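Transcriptional regulator of the TetR/AcrR family (Thermobifida fusca YX, PDB 3DCF) probably binds DNA at regulatory sites as a dimeric transcription factor, possibly as a repressor, through a predicted helix-turn-helix motif. Local coordinates at residues 34-39 against 66-71; 81-86 against 126-131; 88-93 against 116-121. All coordinates share one frame; numbering follows the deposited sequence.

The three contacts follow one chain from its DNA-binding end into its helical body. Interaction 1 packs helix 31-46 against helix 65-71, the second helix of the predicted helix-turn-helix. Interactions 2 and 3 share helix 75-98, which meets helix 123-130 in the former and helix 104-121 in the latter; interaction 3 is nested inside the loop that interaction 2 closes, their centres about 11 Å apart. Interaction 1 comes first along the chain, its centre about 18 Å from that of interaction 2, yet Ile37 of one packs on Ala81 and Ile82 of the other. Helix 75-98 thus joins the two domains, consistent with its linking role in TetR relatives.

Interaction 1 of 3, residues 34-39 against 66-71; sequences TQIIKV and PAIYYY
Ile68 and Tyr71 of helix 65-71 receive the end of Ile36 from helix 31-46, a hydrophobic junction within the three-helix DNA-binding domain of the TetR family. Helix 65-71 is the second helix of the predicted helix-turn-helix and, as in relatives, probably the recognition helix; the contact illustrates how such a helix is fastened from behind by a few apolar side chains.

Following the helix from its start, Ala67 gives its backbone N-H to Thr64 OG1 in the preceding turn. Next, Ile68 has CG1 anti to its carbonyl carbon (chi1 -64°), and the second torsion swings the terminal methyl toward helix 31-46. There CD1 of Ile68 lies 3.9 Å from Ile36 CD1, the two side chains running alongside one another in opposite senses, so that Ile68 CD1 also approaches Ile36 CG1 at 4.2 Å. Ile68 packs in addition on Leu54 and Ala58 of helix 54-61, while Ile36 touches Ile61 of that same helix, and all three helices therefore meet around this pair. The next residue, Tyr69, has its OH hydrogen-bonded to Lys65 NZ. Tyr70 is turned the other way (chi1 179°) and brings its CD2 over the centre of the Tyr71 ring, 3.4 Å above the plane, an edge set over a face.

Tyr71 closes the contact from another side of the Ile36 methyl, the two side chains crossing at about a right angle. The isoleucine end approaches the ring obliquely, at its root and not near the hydroxyl. Ile36 CD1 lies 4.1 Å from Tyr71 CB, and its nearest ring atom is Tyr71 CD2, at 3.8 Å.

Interaction 2 of 3, residues 81-86 against 126-131; sequences AIVNSI and NTLFYN. Unlike the reference sequence in segment 126-131: Leu128 (reference Val).
Val83 divides its two methyl groups between Leu128 and Phe129, one branch for each. The side chain has CG1 anti to the backbone N (chi1 178°), which places CG2 beside that nitrogen and turns the fork toward helix 123-130. CG2 takes the aliphatic neighbour: Val83 CG2 and Leu128 CD2 stand 3.7 Å apart, the side chains passing at a slant. Leu128 reaches over with CG anti to its own backbone N (chi1 -169°), and of its two methyls CD2 does the touching; this end of the contact lies at the surface.

CG1 meets an aromatic ring instead, and meets it at the rim. Val83 CG1 lies near the plane of the Phe129 ring, 4.5 Å from Phe129 CD2, a loose approach. The same ring has Tyr130 CD1 in its plane at another part of its edge, while Phe129 CD1 sits 3.7 Å above the centre of the Tyr130 ring. Phe129 also packs on Met144, Arg145 and Glu148, so the ring reaches from its own helix to helices 75-98 and 138-164. Tyr130 in turn meets Trp186 of the second subunit edge-to-face, which carries the aromatic chain on to the dimer partner.

No hydrogen bond links the two segments, and the direct contact between them is van der Waals packing. In TetR itself the corresponding helix passes on ligand-induced shifts; whether this protein does so is not established, but a small apolar contact between the long helix leading out of the DNA-binding domain and a short helix of the body is in keeping with the TetR fold.

Interaction 3 of 3, residues 88-93 against 116-121; sequences DEALER and TRTILR
The guanidinium of Arg93 carries Ala90 CA over one face, 3.4 Å above the plane and offset toward the rim, and has Thr118 OG1 at its edge, close to the plane. This edge approach is near but not a hydrogen bond: Arg93 NH2 and Thr118 OG1 are 3.6 Å apart. The hydroxyl instead pairs with the backbone O of Glu114, one turn earlier in its own helix. The carboxylate of Glu114 forms salt bridges with Arg93 NE and Arg117 NH2, so one carboxylate serves an arginine from each helix.

The bend at chi3 (-56°) folds the Arg93 chain back over its own helix, so that its head meets Thr118 coming from the opposite direction. Thr118 CG2, anti to the backbone N, makes the apolar part of the contact, 4.0 Å from Ala90 CB. The same methyl also lies beside the guanidinium, with Thr118 CG2 3.8 Å from Arg93 NH2. The small alanine suits a close passage of the helices, with CA atoms of Ala90 and Thr118 7.3 Å apart, and Ala90 also touches Tyr151 of helix 138-164. Such helix-on-helix packing, an alanine-threonine pair with the Arg93-Glu114 salt bridge beside it, belongs to the all-helical C-terminal domain of TetR-family regulators.

Interaction 1 of 3, residues 34-39 against 66-71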
ATOM      1  N   THR A  34      11.665  16.816  24.757  1.00 50.23           N
ATOM      2  CA  THR A  34      12.579  16.344  23.680  1.00 50.18           C
ATOM      3  C   THR A  34      13.600  15.332  24.220  1.00 49.70           C
ATOM      4  O   THR A  34      13.931  14.359  23.537  1.00 50.11           O
ATOM      5  CB  THR A  34      13.362  17.510  23.010  1.00 50.02           C
ATOM      6  OG1 THR A  34      12.444  18.374  22.337  1.00 49.38           O
ATOM      7  CG2 THR A  34      14.390  16.995  21.994  1.00 49.56           C
ATOM      8  N   GLN A  35      14.089  15.584  25.437  1.00 49.06           N
ATOM      9  CA  GLN A  35      15.003  14.671  26.128  1.00 48.81           C
ATOM     10  C   GLN A  35      14.268  13.347  26.408  1.00 48.30           C
ATOM     11  O   GLN A  35      14.852  12.276  26.228  1.00 48.54           O
ATOM     12  CB  GLN A  35      15.547  15.291  27.432  1.00 49.33           C
ATOM     13  CG  GLN A  35      16.881  14.725  27.885  1.00 52.24           C
ATOM     14  N   ILE A  36      12.993  13.437  26.813  1.00 47.26           N
ATOM     15  CA  ILE A  36      12.144  12.263  27.057  1.00 47.25           C
ATOM     16  C   ILE A  36      11.846  11.479  25.764  1.00 47.23           C
ATOM     17  O   ILE A  36      11.887  10.239  25.777  1.00 48.01           O
ATOM     18  CB  ILE A  36      10.820  12.630  27.801  1.00 47.26           C
ATOM     19  CG1 ILE A  36      11.120  13.040  29.245  1.00 46.06           C
ATOM     20  CG2 ILE A  36       9.863  11.436  27.857  1.00 47.02           C
ATOM     21  CD1 ILE A  36       9.995  13.809  29.895  1.00 46.72           C
ATOM     22  N   ILE A  37      11.554  12.181  24.666  1.00 46.43           N
ATOM     23  CA  ILE A  37      11.308  11.512  23.366  1.00 46.28           C
ATOM     24  C   ILE A  37      12.578  10.786  22.861  1.00 45.48           C
ATOM     25  O   ILE A  37      12.495   9.644  22.406  1.00 45.47           O
ATOM     26  CB  ILE A  37      10.760  12.493  22.266  1.00 46.72           C
ATOM     27  CG1 ILE A  37       9.376  13.046  22.648  1.00 46.61           C
ATOM     28  CG2 ILE A  37      10.643  11.782  20.901  1.00 46.21           C
ATOM     29  CD1 ILE A  37       8.933  14.240  21.796  1.00 45.25           C
ATOM     30  N   LYS A  38      13.729  11.452  22.966  1.00 45.06           N
ATOM     31  CA  LYS A  38      15.025  10.895  22.538  1.00 45.58           C
ATOM     32  C   LYS A  38      15.421   9.669  23.373  1.00 45.77           C
ATOM     33  O   LYS A  38      15.805   8.625  22.819  1.00 45.22           O
ATOM     34  CB  LYS A  38      16.126  11.964  22.604  1.00 45.32           C
ATOM     35  N   VAL A  39      15.311   9.801  24.699  1.00 45.89           N
ATOM     36  CA  VAL A  39      15.602   8.701  25.626  1.00 45.89           C
ATOM     37  C   VAL A  39      14.652   7.499  25.387  1.00 46.21           C
ATOM     38  O   VAL A  39      15.109   6.354  25.379  1.00 46.34           O
ATOM     39  CB  VAL A  39      15.592   9.187  27.110  1.00 46.06           C
ATOM     40  CG1 VAL A  39      15.604   8.004  28.097  1.00 45.05           C
ATOM     41  CG2 VAL A  39      16.784  10.133  27.364  1.00 44.51           C
ATOM     42  N   PRO A  66       5.733  10.195  39.141  1.00 46.19           N
ATOM     43  CA  PRO A  66       4.899  11.424  39.055  1.00 45.88           C
ATOM     44  C   PRO A  66       5.412  12.516  38.099  1.00 45.87           C
ATOM     45  O   PRO A  66       4.602  13.170  37.435  1.00 46.73           O
ATOM     46  CB  PRO A  66       4.897  11.948  40.497  1.00 45.63           C
ATOM     47  CG  PRO A  66       4.994  10.725  41.301  1.00 45.95           C
ATOM     48  CD  PRO A  66       5.982   9.862  40.563  1.00 45.88           C
ATOM     49  N   ALA A  67       6.728  12.699  38.022  1.00 45.35           N
ATOM     50  CA  ALA A  67       7.318  13.712  37.132  1.00 45.34           C
ATOM     51  C   ALA A  67       7.095  13.423  35.619  1.00 44.99           C
ATOM     52  O   ALA A  67       6.868  14.368  34.854  1.00 44.70           O
ATOM     53  CB  ALA A  67       8.803  13.918  37.459  1.00 44.56           C
ATOM     54  N   ILE A  68       7.140  12.147  35.206  1.00 45.29           N
ATOM     55  CA  ILE A  68       6.880  11.738  33.794  1.00 46.09           C
ATOM     56  C   ILE A  68       5.392  11.880  33.392  1.00 46.39           C
ATOM     57  O   ILE A  68       5.112  12.195  32.224  1.00 46.03           O
ATOM     58  CB  ILE A  68       7.400  10.270  33.471  1.00 46.38           C
ATOM     59  CG1 ILE A  68       8.921  10.168  33.592  1.00 47.80           C
ATOM     60  CG2 ILE A  68       7.040   9.807  32.058  1.00 45.56           C
ATOM     61  CD1 ILE A  68       9.730  11.028  32.598  1.00 50.04           C
ATOM     62  N   TYR A  69       4.458  11.650  34.332  1.00 46.71           N
ATOM     63  CA  TYR A  69       2.996  11.814  34.078  1.00 47.13           C
ATOM     64  C   TYR A  69       2.607  13.196  33.543  1.00 46.87           C
ATOM     65  O   TYR A  69       1.720  13.286  32.691  1.00 46.54           O
ATOM     66  CB  TYR A  69       2.119  11.487  35.310  1.00 48.34           C
ATOM     67  CG  TYR A  69       2.017  10.018  35.652  1.00 48.82           C
ATOM     68  CD1 TYR A  69       1.480   9.102  34.743  1.00 49.45           C
ATOM     69  CD2 TYR A  69       2.403   9.545  36.906  1.00 51.32           C
ATOM     70  CE1 TYR A  69       1.377   7.734  35.051  1.00 51.64           C
ATOM     71  CE2 TYR A  69       2.299   8.188  37.243  1.00 52.47           C
ATOM     72  CZ  TYR A  69       1.789   7.283  36.313  1.00 53.17           C
ATOM     73  OH  TYR A  69       1.695   5.954  36.659  1.00 52.68           O
ATOM     74  N   TYR A  70       3.255  14.246  34.060  1.00 47.06           N
ATOM     75  CA  TYR A  70       3.056  15.632  33.599  1.00 47.43           C
ATOM     76  C   TYR A  70       3.207  15.748  32.079  1.00 47.53           C
ATOM     77  O   TYR A  70       2.373  16.369  31.418  1.00 47.92           O
ATOM     78  CB  TYR A  70       4.042  16.588  34.297  1.00 48.23           C
ATOM     79  CG  TYR A  70       3.937  18.054  33.885  1.00 48.24           C
ATOM     80  CD1 TYR A  70       2.942  18.890  34.415  1.00 50.62           C
ATOM     81  CD2 TYR A  70       4.852  18.614  32.978  1.00 50.46           C
ATOM     82  CE1 TYR A  70       2.851  20.263  34.038  1.00 50.27           C
ATOM     83  CE2 TYR A  70       4.775  19.976  32.591  1.00 49.87           C
ATOM     84  CZ  TYR A  70       3.772  20.792  33.129  1.00 50.66           C
ATOM     85  OH  TYR A  70       3.683  22.115  32.758  1.00 50.34           O
ATOM     86  N   TYR A  71       4.254  15.118  31.542  1.00 47.78           N
ATOM     87  CA  TYR A  71       4.540  15.105  30.097  1.00 47.05           C
ATOM     88  C   TYR A  71       3.819  13.946  29.363  1.00 46.29           C
ATOM     89  O   TYR A  71       3.183  14.179  28.329  1.00 46.00           O
ATOM     90  CB  TYR A  71       6.056  15.065  29.852  1.00 47.96           C
ATOM     91  CG  TYR A  71       6.802  16.222  30.507  1.00 48.82           C
ATOM     92  CD1 TYR A  71       6.791  17.507  29.938  1.00 49.99           C
ATOM     93  CD2 TYR A  71       7.514  16.038  31.700  1.00 48.88           C
ATOM     94  CE1 TYR A  71       7.482  18.593  30.546  1.00 50.54           C
ATOM     95  CE2 TYR A  71       8.206  17.110  32.320  1.00 50.35           C
ATOM     96  CZ  TYR A  71       8.190  18.382  31.731  1.00 50.98           C
ATOM     97  OH  TYR A  71       8.859  19.428  32.330  1.00 51.10           O
TER

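Interaction 2 of 3, residues 81-86 against 126-131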
ATOM      1  N   ALA A  81       4.113  10.765  20.226  1.00 37.30           N
ATOM      2  CA  ALA A  81       5.071  11.870  20.225  1.00 36.42           C
ATOM      3  C   ALA A  81       6.290  11.604  19.323  1.00 36.07           C
ATOM      4  O   ALA A  81       6.709  12.505  18.597  1.00 35.64           O
ATOM      5  CB  ALA A  81       5.523  12.175  21.651  1.00 35.48           C
ATOM      6  N   ILE A  82       6.832  10.379  19.373  1.00 36.11           N
ATOM      7  CA  ILE A  82       7.970   9.959  18.513  1.00 36.96           C
ATOM      8  C   ILE A  82       7.581   9.969  17.025  1.00 37.24           C
ATOM      9  O   ILE A  82       8.343  10.478  16.188  1.00 36.73           O
ATOM     10  CB  ILE A  82       8.520   8.538  18.869  1.00 37.08           C
ATOM     11  CG1 ILE A  82       9.148   8.521  20.263  1.00 37.84           C
ATOM     12  CG2 ILE A  82       9.598   8.072  17.862  1.00 35.84           C
ATOM     13  CD1 ILE A  82       9.391   7.109  20.782  1.00 37.38           C
ATOM     14  N   VAL A  83       6.403   9.417  16.720  1.00 37.55           N
ATOM     15  CA  VAL A  83       5.881   9.378  15.343  1.00 37.87           C
ATOM     16  C   VAL A  83       5.512  10.778  14.821  1.00 38.24           C
ATOM     17  O   VAL A  83       5.821  11.090  13.665  1.00 37.64           O
ATOM     18  CB  VAL A  83       4.668   8.431  15.201  1.00 37.85           C
ATOM     19  CG1 VAL A  83       4.117   8.453  13.760  1.00 36.07           C
ATOM     20  CG2 VAL A  83       5.063   7.009  15.610  1.00 38.26           C
ATOM     21  N   ASN A  84       4.864  11.604  15.655  1.00 38.78           N
ATOM     22  CA  ASN A  84       4.482  12.975  15.239  1.00 38.92           C
ATOM     23  C   ASN A  84       5.722  13.837  14.959  1.00 38.70           C
ATOM     24  O   ASN A  84       5.691  14.665  14.052  1.00 39.14           O
ATOM     25  CB  ASN A  84       3.533  13.658  16.251  1.00 39.44           C
ATOM     26  CG  ASN A  84       2.789  14.890  15.664  1.00 40.05           C
ATOM     27  OD1 ASN A  84       2.673  15.060  14.445  1.00 45.92           O
ATOM     28  ND2 ASN A  84       2.262  15.737  16.553  1.00 42.68           N
ATOM     29  N   SER A  85       6.801  13.604  15.717  1.00 38.30           N
ATOM     30  CA  SER A  85       8.093  14.273  15.517  1.00 38.58           C
ATOM     31  C   SER A  85       8.724  13.891  14.170  1.00 37.90           C
ATOM     32  O   SER A  85       9.121  14.775  13.413  1.00 37.33           O
ATOM     33  CB  SER A  85       9.056  13.937  16.670  1.00 38.75           C
ATOM     34  OG  SER A  85      10.351  14.485  16.470  1.00 41.61           O
ATOM     35  N   ILE A  86       8.809  12.581  13.896  1.00 38.38           N
ATOM     36  CA  ILE A  86       9.342  12.031  12.611  1.00 39.13           C
ATOM     37  C   ILE A  86       8.514  12.516  11.398  1.00 39.54           C
ATOM     38  O   ILE A  86       9.095  12.827  10.352  1.00 40.41           O
ATOM     39  CB  ILE A  86       9.448  10.455  12.602  1.00 39.22           C
ATOM     40  CG1 ILE A  86      10.443   9.951  13.659  1.00 40.50           C
ATOM     41  CG2 ILE A  86       9.929   9.927  11.243  1.00 37.60           C
ATOM     42  CD1 ILE A  86      10.377   8.441  13.890  1.00 39.17           C
ATOM     43  N   ASN A 126       6.220   3.512   9.391  1.00 48.19           N
ATOM     44  CA  ASN A 126       5.277   3.403   8.252  1.00 48.97           C
ATOM     45  C   ASN A 126       4.236   2.292   8.432  1.00 49.97           C
ATOM     46  O   ASN A 126       3.050   2.517   8.147  1.00 50.44           O
ATOM     47  CB  ASN A 126       6.018   3.258   6.908  1.00 48.64           C
ATOM     48  CG  ASN A 126       6.560   4.577   6.403  1.00 48.22           C
ATOM     49  OD1 ASN A 126       7.759   4.815   6.430  1.00 48.08           O
ATOM     50  ND2 ASN A 126       5.664   5.458   5.976  1.00 47.41           N
ATOM     51  N   THR A 127       4.675   1.114   8.900  1.00 50.65           N
ATOM     52  CA  THR A 127       3.763  -0.014   9.224  1.00 51.03           C
ATOM     53  C   THR A 127       2.789   0.425  10.331  1.00 51.48           C
ATOM     54  O   THR A 127       1.597   0.101  10.283  1.00 50.81           O
ATOM     55  CB  THR A 127       4.542  -1.284   9.702  1.00 51.47           C
ATOM     56  OG1 THR A 127       5.511  -1.662   8.713  1.00 50.37           O
ATOM     57  CG2 THR A 127       3.589  -2.468   9.994  1.00 50.54           C
ATOM     58  N   LEU A 128       3.329   1.167  11.307  1.00 52.22           N
ATOM     59  CA  LEU A 128       2.568   1.753  12.421  1.00 52.76           C
ATOM     60  C   LEU A 128       1.603   2.861  11.928  1.00 53.63           C
ATOM     61  O   LEU A 128       0.497   2.990  12.457  1.00 53.88           O
ATOM     62  CB  LEU A 128       3.536   2.300  13.494  1.00 52.44           C
ATOM     63  CG  LEU A 128       3.056   2.742  14.868  1.00 52.26           C
ATOM     64  CD1 LEU A 128       2.516   1.554  15.655  1.00 52.34           C
ATOM     65  CD2 LEU A 128       4.221   3.377  15.612  1.00 52.48           C
ATOM     66  N   PHE A 129       2.016   3.637  10.918  1.00 54.03           N
ATOM     67  CA  PHE A 129       1.195   4.729  10.359  1.00 54.17           C
ATOM     68  C   PHE A 129      -0.074   4.239   9.622  1.00 54.71           C
ATOM     69  O   PHE A 129      -1.147   4.836   9.798  1.00 54.87           O
ATOM     70  CB  PHE A 129       2.038   5.614   9.411  1.00 54.41           C
ATOM     71  CG  PHE A 129       1.454   6.986   9.148  1.00 54.39           C
ATOM     72  CD1 PHE A 129       0.482   7.184   8.156  1.00 55.95           C
ATOM     73  CD2 PHE A 129       1.909   8.102   9.871  1.00 54.72           C
ATOM     74  CE1 PHE A 129      -0.057   8.482   7.905  1.00 56.17           C
ATOM     75  CE2 PHE A 129       1.380   9.403   9.625  1.00 54.81           C
ATOM     76  CZ  PHE A 129       0.397   9.589   8.644  1.00 54.22           C
ATOM     77  N   TYR A 130       0.048   3.162   8.832  1.00 54.85           N
ATOM     78  CA  TYR A 130      -1.056   2.649   7.963  1.00 54.83           C
ATOM     79  C   TYR A 130      -1.885   1.423   8.417  1.00 55.39           C
ATOM     80  O   TYR A 130      -2.933   1.165   7.817  1.00 55.81           O
ATOM     81  CB  TYR A 130      -0.508   2.398   6.543  1.00 54.11           C
ATOM     82  CG  TYR A 130       0.031   3.649   5.872  1.00 52.99           C
ATOM     83  CD1 TYR A 130      -0.842   4.664   5.447  1.00 53.49           C
ATOM     84  CD2 TYR A 130       1.403   3.824   5.645  1.00 51.87           C
ATOM     85  CE1 TYR A 130      -0.366   5.832   4.817  1.00 53.07           C
ATOM     86  CE2 TYR A 130       1.895   4.988   5.015  1.00 52.66           C
ATOM     87  CZ  TYR A 130       1.000   5.987   4.601  1.00 52.62           C
ATOM     88  OH  TYR A 130       1.451   7.130   3.983  1.00 51.75           O
ATOM     89  N   ASN A 131      -1.434   0.678   9.434  1.00 55.73           N
ATOM     90  CA  ASN A 131      -2.169  -0.505   9.962  1.00 55.68           C
ATOM     91  C   ASN A 131      -3.000  -0.176  11.196  1.00 56.20           C
ATOM     92  O   ASN A 131      -3.413   0.970  11.396  1.00 56.93           O
ATOM     93  CB  ASN A 131      -1.205  -1.643  10.295  1.00 56.05           C
ATOM     94  CG  ASN A 131      -0.432  -2.135   9.079  1.00 58.17           C
ATOM     95  OD1 ASN A 131      -0.231  -1.398   8.109  1.00 58.14           O
ATOM     96  ND2 ASN A 131       0.019  -3.384   9.135  1.00 59.41           N
TER

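Interaction 3 of 3, residues 88-93 against 116-121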
ATOM      1  N   ASP A  88       6.719  15.348  11.482  1.00 41.63           N
ATOM      2  CA  ASP A  88       6.956  16.808  11.472  1.00 42.26           C
ATOM      3  C   ASP A  88       8.285  17.183  10.754  1.00 42.65           C
ATOM      4  O   ASP A  88       8.292  18.118   9.945  1.00 42.69           O
ATOM      5  CB  ASP A  88       6.884  17.395  12.908  1.00 42.66           C
ATOM      6  CG  ASP A  88       6.730  18.910  12.937  1.00 43.50           C
ATOM      7  OD1 ASP A  88       5.886  19.458  12.204  1.00 50.08           O
ATOM      8  OD2 ASP A  88       7.415  19.573  13.741  1.00 49.83           O
ATOM      9  N   GLU A  89       9.378  16.458  11.029  1.00 42.83           N
ATOM     10  CA  GLU A  89      10.671  16.714  10.345  1.00 43.87           C
ATOM     11  C   GLU A  89      10.677  16.333   8.860  1.00 43.85           C
ATOM     12  O   GLU A  89      11.260  17.063   8.044  1.00 44.01           O
ATOM     13  CB  GLU A  89      11.859  16.005  11.011  1.00 44.12           C
ATOM     14  CG  GLU A  89      12.427  16.675  12.268  1.00 46.91           C
ATOM     15  CD  GLU A  89      13.876  16.248  12.559  1.00 46.88           C
ATOM     16  OE1 GLU A  89      14.245  15.098  12.227  1.00 51.21           O
ATOM     17  OE2 GLU A  89      14.650  17.075  13.110  1.00 53.92           O
ATOM     18  N   ALA A  90      10.094  15.171   8.539  1.00 43.85           N
ATOM     19  CA  ALA A  90       9.955  14.679   7.147  1.00 43.66           C
ATOM     20  C   ALA A  90       9.179  15.668   6.270  1.00 43.88           C
ATOM     21  O   ALA A  90       9.559  15.928   5.124  1.00 43.69           O
ATOM     22  CB  ALA A  90       9.284  13.301   7.114  1.00 42.86           C
ATOM     23  N   LEU A  91       8.117  16.231   6.835  1.00 44.61           N
ATOM     24  CA  LEU A  91       7.284  17.212   6.147  1.00 45.20           C
ATOM     25  C   LEU A  91       8.017  18.554   5.935  1.00 45.79           C
ATOM     26  O   LEU A  91       7.777  19.211   4.914  1.00 46.34           O
ATOM     27  CB  LEU A  91       5.943  17.343   6.881  1.00 45.67           C
ATOM     28  CG  LEU A  91       4.825  18.222   6.320  1.00 46.21           C
ATOM     29  CD1 LEU A  91       3.441  17.632   6.648  1.00 48.12           C
ATOM     30  CD2 LEU A  91       4.987  19.678   6.826  1.00 49.26           C
ATOM     31  N   GLU A  92       8.912  18.947   6.863  1.00 45.80           N
ATOM     32  CA  GLU A  92       9.757  20.169   6.694  1.00 45.52           C
ATOM     33  C   GLU A  92      10.776  20.003   5.553  1.00 43.24           C
ATOM     34  O   GLU A  92      11.019  20.937   4.800  1.00 41.86           O
ATOM     35  CB  GLU A  92      10.505  20.565   7.974  1.00 45.93           C
ATOM     36  CG  GLU A  92       9.635  21.215   9.054  1.00 48.33           C
ATOM     37  CD  GLU A  92      10.430  21.708  10.276  1.00 48.37           C
ATOM     38  OE1 GLU A  92      11.653  21.979  10.163  1.00 52.90           O
ATOM     39  OE2 GLU A  92       9.816  21.846  11.358  1.00 54.91           O
ATOM     40  N   ARG A  93      11.381  18.817   5.466  1.00 41.91           N
ATOM     41  CA  ARG A  93      12.284  18.469   4.357  1.00 40.98           C
ATOM     42  C   ARG A  93      11.544  18.395   3.021  1.00 40.92           C
ATOM     43  O   ARG A  93      12.138  18.650   1.982  1.00 41.09           O
ATOM     44  CB  ARG A  93      13.014  17.154   4.620  1.00 40.71           C
ATOM     45  CG  ARG A  93      13.950  17.233   5.824  1.00 41.79           C
ATOM     46  CD  ARG A  93      14.889  16.047   5.917  1.00 41.66           C
ATOM     47  NE  ARG A  93      14.189  14.758   5.942  1.00 43.66           N
ATOM     48  CZ  ARG A  93      13.639  14.166   7.012  1.00 44.89           C
ATOM     49  NH1 ARG A  93      13.660  14.729   8.224  1.00 47.91           N
ATOM     50  NH2 ARG A  93      13.026  12.983   6.854  1.00 45.24           N
ATOM     51  N   THR A 116      11.003   8.250  -0.541  1.00 35.58           N
ATOM     52  CA  THR A 116      11.386   6.826  -0.513  1.00 36.24           C
ATOM     53  C   THR A 116      12.519   6.557   0.481  1.00 36.74           C
ATOM     54  O   THR A 116      12.463   5.562   1.205  1.00 36.55           O
ATOM     55  CB  THR A 116      11.790   6.321  -1.910  1.00 36.13           C
ATOM     56  OG1 THR A 116      10.850   6.801  -2.878  1.00 35.19           O
ATOM     57  CG2 THR A 116      11.820   4.791  -1.943  1.00 36.22           C
ATOM     58  N   ARG A 117      13.540   7.430   0.496  1.00 38.08           N
ATOM     59  CA  ARG A 117      14.644   7.373   1.492  1.00 38.82           C
ATOM     60  C   ARG A 117      14.083   7.395   2.914  1.00 38.56           C
ATOM     61  O   ARG A 117      14.511   6.608   3.757  1.00 39.08           O
ATOM     62  CB  ARG A 117      15.649   8.544   1.351  1.00 39.02           C
ATOM     63  CG  ARG A 117      16.785   8.369   0.335  1.00 41.70           C
ATOM     64  CD  ARG A 117      17.866   9.480   0.508  1.00 42.28           C
ATOM     65  NE  ARG A 117      17.387  10.831   0.157  1.00 48.08           N
ATOM     66  CZ  ARG A 117      18.015  11.999   0.408  1.00 49.72           C
ATOM     67  NH1 ARG A 117      19.183  12.055   1.066  1.00 52.65           N
ATOM     68  NH2 ARG A 117      17.448  13.145   0.013  1.00 48.89           N
ATOM     69  N   THR A 118      13.135   8.301   3.162  1.00 38.18           N
ATOM     70  CA  THR A 118      12.488   8.424   4.471  1.00 39.46           C
ATOM     71  C   THR A 118      11.694   7.169   4.832  1.00 39.87           C
ATOM     72  O   THR A 118      11.687   6.791   6.008  1.00 40.24           O
ATOM     73  CB  THR A 118      11.570   9.668   4.553  1.00 39.40           C
ATOM     74  OG1 THR A 118      12.304  10.813   4.113  1.00 39.65           O
ATOM     75  CG2 THR A 118      11.053   9.906   5.984  1.00 36.58           C
ATOM     76  N   ILE A 119      11.037   6.538   3.840  1.00 40.44           N
ATOM     77  CA  ILE A 119      10.274   5.286   4.069  1.00 41.24           C
ATOM     78  C   ILE A 119      11.213   4.142   4.516  1.00 42.31           C
ATOM     79  O   ILE A 119      10.979   3.525   5.571  1.00 42.22           O
ATOM     80  CB  ILE A 119       9.438   4.802   2.820  1.00 40.62           C
ATOM     81  CG1 ILE A 119       8.367   5.815   2.373  1.00 40.90           C
ATOM     82  CG2 ILE A 119       8.740   3.478   3.109  1.00 39.15           C
ATOM     83  CD1 ILE A 119       7.360   6.209   3.414  1.00 41.80           C
ATOM     84  N   LEU A 120      12.267   3.898   3.724  1.00 42.82           N
ATOM     85  CA  LEU A 120      13.253   2.817   3.990  1.00 43.48           C
ATOM     86  C   LEU A 120      14.016   2.964   5.323  1.00 44.23           C
ATOM     87  O   LEU A 120      14.447   1.957   5.901  1.00 44.75           O
ATOM     88  CB  LEU A 120      14.241   2.669   2.818  1.00 43.14           C
ATOM     89  CG  LEU A 120      13.647   2.325   1.443  1.00 43.57           C
ATOM     90  CD1 LEU A 120      14.758   2.262   0.415  1.00 45.03           C
ATOM     91  CD2 LEU A 120      12.832   1.021   1.440  1.00 42.53           C
ATOM     92  N   ARG A 121      14.165   4.209   5.790  1.00 44.71           N
ATOM     93  CA  ARG A 121      14.787   4.534   7.087  1.00 45.29           C
ATOM     94  C   ARG A 121      13.815   4.428   8.283  1.00 45.15           C
ATOM     95  O   ARG A 121      14.255   4.227   9.419  1.00 45.51           O
ATOM     96  CB  ARG A 121      15.387   5.951   7.066  1.00 45.57           C
ATOM     97  CG  ARG A 121      16.647   6.082   6.264  1.00 46.17           C
ATOM     98  CD  ARG A 121      17.093   7.526   6.185  1.00 47.33           C
ATOM     99  NE  ARG A 121      18.462   7.623   5.671  1.00 51.94           N
ATOM    100  CZ  ARG A 121      18.838   7.484   4.392  1.00 54.10           C
ATOM    101  NH1 ARG A 121      17.964   7.209   3.420  1.00 54.62           N
ATOM    102  NH2 ARG A 121      20.131   7.603   4.075  1.00 56.26           N
TER